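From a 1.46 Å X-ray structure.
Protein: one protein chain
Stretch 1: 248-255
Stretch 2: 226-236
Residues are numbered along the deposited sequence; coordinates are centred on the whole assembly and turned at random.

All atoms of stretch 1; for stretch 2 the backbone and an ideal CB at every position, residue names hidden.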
# COMPACT_ATOMS: atom_id res chain seq x y z
N ASN A 248 6.92 9.69 -2.50
CA ASN A 248 7.72 9.35 -3.72
C ASN A 248 6.98 9.75 -4.99
O ASN A 248 6.91 9.00 -5.97
CB ASN A 248 8.05 7.86 -3.73
CG ASN A 248 8.69 7.40 -2.45
OD1 ASN A 248 8.19 6.49 -1.78
ND2 ASN A 248 9.80 8.04 -2.07
N ALA A 249 6.43 10.97 -4.96
CA ALA A 249 5.56 11.45 -6.04
C ALA A 249 5.77 12.93 -6.27
O ALA A 249 6.09 13.66 -5.33
CB ALA A 249 4.11 11.19 -5.73
N LYS A 250 5.60 13.35 -7.51
CA LYS A 250 5.65 14.79 -7.90
C LYS A 250 4.33 15.52 -7.68
O LYS A 250 4.28 16.75 -7.60
CB LYS A 250 6.13 14.94 -9.35
CG LYS A 250 7.46 14.24 -9.64
CD LYS A 250 8.63 14.81 -8.86
CE LYS A 250 9.72 13.78 -8.63
NZ LYS A 250 10.91 14.36 -7.94
N ARG A 251 3.26 14.73 -7.59
CA ARG A 251 1.90 15.25 -7.46
C ARG A 251 0.93 14.12 -7.09
O ARG A 251 1.23 12.94 -7.23
CB ARG A 251 1.43 15.87 -8.79
CG ARG A 251 1.44 14.91 -9.98
CD ARG A 251 0.95 15.59 -11.24
NE ARG A 251 0.79 14.63 -12.34
CZ ARG A 251 0.05 14.81 -13.43
NH1 ARG A 251 -0.61 15.95 -13.64
NH2 ARG A 251 -0.02 13.83 -14.33
N PHE A 252 -0.24 14.53 -6.63
CA PHE A 252 -1.43 13.68 -6.61
C PHE A 252 -2.32 14.02 -7.80
O PHE A 252 -2.33 15.14 -8.25
CB PHE A 252 -2.23 13.84 -5.32
CG PHE A 252 -1.56 13.26 -4.10
CD1 PHE A 252 -1.57 11.89 -3.87
CD2 PHE A 252 -0.93 14.07 -3.20
CE1 PHE A 252 -0.93 11.37 -2.74
CE2 PHE A 252 -0.30 13.57 -2.08
CZ PHE A 252 -0.32 12.21 -1.83
N ILE A 253 -3.06 13.03 -8.27
CA ILE A 253 -3.96 13.10 -9.41
C ILE A 253 -5.30 12.46 -9.06
O ILE A 253 -5.42 11.73 -8.08
CB ILE A 253 -3.38 12.39 -10.66
CG1 ILE A 253 -3.22 10.88 -10.42
CG2 ILE A 253 -2.05 13.01 -11.06
CD1 ILE A 253 -2.92 10.11 -11.68
N LYS A 254 -6.28 12.72 -9.91
CA LYS A 254 -7.63 12.18 -9.75
C LYS A 254 -7.64 10.64 -9.89
O LYS A 254 -6.83 10.03 -10.59
CB LYS A 254 -8.62 12.79 -10.76
CG LYS A 254 -8.81 14.27 -10.53
CD LYS A 254 -9.84 14.85 -11.46
CE LYS A 254 -9.68 16.35 -11.52
NZ LYS A 254 -10.69 16.98 -12.41
N ALA A 255 -8.59 10.04 -9.20
CA ALA A 255 -8.79 8.60 -9.22
C ALA A 255 -10.27 8.34 -9.13
O ALA A 255 -10.98 9.03 -8.41
CB ALA A 255 -8.07 7.96 -8.04
N UNK A 226 -11.44 19.61 0.11
CA UNK A 226 -10.46 18.58 0.52
C UNK A 226 -9.75 17.93 -0.68
O UNK A 226 -8.52 17.82 -0.74
CB UNK A 226 -11.16 17.50 1.34
N UNK A 227 -10.54 17.54 -1.66
CA UNK A 227 -9.99 16.94 -2.88
C UNK A 227 -9.06 17.93 -3.59
O UNK A 227 -7.93 17.60 -4.00
CB UNK A 227 -11.12 16.50 -3.82
N UNK A 228 -9.51 19.18 -3.66
CA UNK A 228 -8.74 20.28 -4.26
C UNK A 228 -7.39 20.50 -3.58
O UNK A 228 -6.36 20.61 -4.24
CB UNK A 228 -9.55 21.57 -4.20
N UNK A 229 -7.39 20.50 -2.25
CA UNK A 229 -6.13 20.68 -1.50
C UNK A 229 -5.13 19.58 -1.86
O UNK A 229 -3.96 19.82 -2.12
CB UNK A 229 -6.39 20.68 0.01
N UNK A 230 -5.62 18.35 -1.88
CA UNK A 230 -4.72 17.20 -2.14
C UNK A 230 -4.20 17.24 -3.60
O UNK A 230 -3.02 17.06 -3.85
CB UNK A 230 -5.45 15.88 -1.88
N UNK A 231 -5.10 17.52 -4.54
CA UNK A 231 -4.72 17.58 -5.95
C UNK A 231 -3.82 18.78 -6.29
O UNK A 231 -3.09 18.76 -7.29
CB UNK A 231 -5.98 17.63 -6.81
N UNK A 232 -3.88 19.81 -5.47
CA UNK A 232 -3.11 21.05 -5.75
C UNK A 232 -1.79 21.15 -4.99
O UNK A 232 -1.08 22.15 -5.11
CB UNK A 232 -3.96 22.27 -5.41
N UNK A 233 -1.45 20.12 -4.22
CA UNK A 233 -0.13 20.04 -3.61
C UNK A 233 0.95 20.18 -4.70
O UNK A 233 0.92 19.53 -5.75
CB UNK A 233 0.03 18.72 -2.85
N UNK A 234 1.89 21.06 -4.42
CA UNK A 234 2.75 21.71 -5.41
C UNK A 234 4.22 21.50 -5.02
O UNK A 234 4.71 22.05 -4.03
CB UNK A 234 2.42 23.20 -5.52
N UNK A 235 4.90 20.68 -5.82
CA UNK A 235 6.32 20.31 -5.62
C UNK A 235 7.25 21.55 -5.46
O UNK A 235 8.31 21.48 -4.82
CB UNK A 235 6.80 19.47 -6.80
N UNK A 236 6.84 22.67 -6.03
CA UNK A 236 7.63 23.92 -5.97
C UNK A 236 7.59 24.67 -4.64
O UNK A 236 8.37 25.59 -4.42
CB UNK A 236 7.14 24.87 -7.07

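Position 226 is helical, and its ideal CB has nothing of stretch 1 within 5.5 Å. The residue is Leu226.

Position 227 is also helical, with CA-to-CB sideways and no near neighbour. A long side chain could still reach stretch 1, so Lys, Arg, Gln or Glu would suit. It is Lys227, extended with all four chi angles t. Its CE comes 4.4 Å from Lys254 CG. Its NZ makes a weak hydrogen bond of 3.1 Å to water 1, which also accepts from Ala255 N at 3.1 Å.

Positions 228 and 229 are helical and out of reach. Stretch 1 does not discriminate. They are Ser228 and Val229.

At position 230 the ideal CB lies 5.0 Å from Phe252 CD2. An aromatic ring within reach favours an apolar side chain such as Ile, Leu, Val or Met. It is Ile230. CG2 sits 4.2 Å from the centroid of the Phe252 ring, 29° off its normal, an off-centre CH-pi contact.

At position 231 the ideal CB is 4.6 Å from Phe252 O. The backbone of 252-254 passes nearby, with the aliphatic part of Lys254 beyond. Leu or Met would fill this space; a long polar chain is also conceivable. It is Leu231, whose end comes nearer than its sideways CA-to-CB suggests. CD2 packs 3.3 Å from Ile253 C, and CD1 is 3.8 Å from Lys254 CG. The backbones meet through water 3, which donates to Leu231 O at 2.7 Å and Phe252 O at 2.6 Å.

Position 232 points away, into space free of stretch 1. Polar residues would be tolerated. It is Asn232.

At position 233 CA-to-CB points toward stretch 1, and the ideal CB is 4.8 Å from Phe252 CD2. Leu, Ile, Val or Met would suit. It is Leu233. CD1 meets the ring edge, 3.8 Å from Phe252 CE2.

Position 234 points away, so a polar side chain fits. It is Asp234, whose OD1 accepts from the backbone N of position 236 at 3.2 Å.

At position 235 CA-to-CB points toward stretch 1, and the ideal CB is 3.8 Å from Lys250 O. The aliphatic part of Lys250 offers an apolar surface. Ile, Val, Leu or Met would suit. It is Ile235, with CD1 4.4 Å from Lys250 CD. Water 4 accepts from Ile235 N at 2.9 Å and donates to Lys250 O at 2.6 Å.

Position 236 is out of reach and unconstrained by stretch 1. It is Lys236, poorly ordered.

Stretch 2, residues 226-236: LKSVILNLDIK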
# COMPACT_ATOMS: atom_id res chain seq x y z
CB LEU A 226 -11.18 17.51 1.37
CG LEU A 226 -10.38 16.25 1.76
CD1 LEU A 226 -9.18 16.63 2.59
CD2 LEU A 226 -11.25 15.27 2.51
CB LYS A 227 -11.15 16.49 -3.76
CG LYS A 227 -10.74 15.84 -5.04
CD LYS A 227 -11.96 15.25 -5.75
CE LYS A 227 -11.62 14.85 -7.16
NZ LYS A 227 -12.74 14.11 -7.82
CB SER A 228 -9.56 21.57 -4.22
OG SER A 228 -9.00 22.54 -5.07
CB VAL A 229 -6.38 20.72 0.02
CG1 VAL A 229 -5.10 20.58 0.84
CG2 VAL A 229 -7.12 22.00 0.38
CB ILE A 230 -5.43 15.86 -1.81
CG1 ILE A 230 -5.72 15.77 -0.28
CG2 ILE A 230 -4.60 14.67 -2.27
CD1 ILE A 230 -6.61 14.60 0.13
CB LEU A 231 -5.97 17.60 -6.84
CG LEU A 231 -6.81 16.34 -6.82
CD1 LEU A 231 -8.11 16.58 -7.59
CD2 LEU A 231 -6.06 15.15 -7.39
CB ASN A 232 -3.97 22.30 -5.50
CG ASN A 232 -5.07 22.47 -6.55
OD1 ASN A 232 -4.87 22.20 -7.71
ND2 ASN A 232 -6.21 22.98 -6.13
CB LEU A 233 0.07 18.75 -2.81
CG LEU A 233 -0.67 18.65 -1.47
CD1 LEU A 233 -0.56 17.22 -0.93
CD2 LEU A 233 -0.18 19.64 -0.44
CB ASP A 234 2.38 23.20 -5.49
CG ASP A 234 3.30 24.02 -6.36
OD1 ASP A 234 3.99 23.46 -7.24
OD2 ASP A 234 3.32 25.25 -6.16
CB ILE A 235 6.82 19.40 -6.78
CG1 ILE A 235 8.13 18.68 -6.40
CG2 ILE A 235 6.97 20.17 -8.09
CD1 ILE A 235 7.92 17.49 -5.49
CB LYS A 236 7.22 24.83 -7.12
CG LYS A 236 7.74 24.26 -8.43
CD LYS A 236 6.80 24.46 -9.60
CE LYS A 236 6.43 23.14 -10.27
NZ LYS A 236 5.57 23.38 -11.45
O HOH W 1 -10.53 11.87 -7.71
O HOH W 2 -0.60 17.33 -6.12
O HOH W 3 -3.19 17.26 -9.54
O HOH W 4 3.13 19.08 -7.49
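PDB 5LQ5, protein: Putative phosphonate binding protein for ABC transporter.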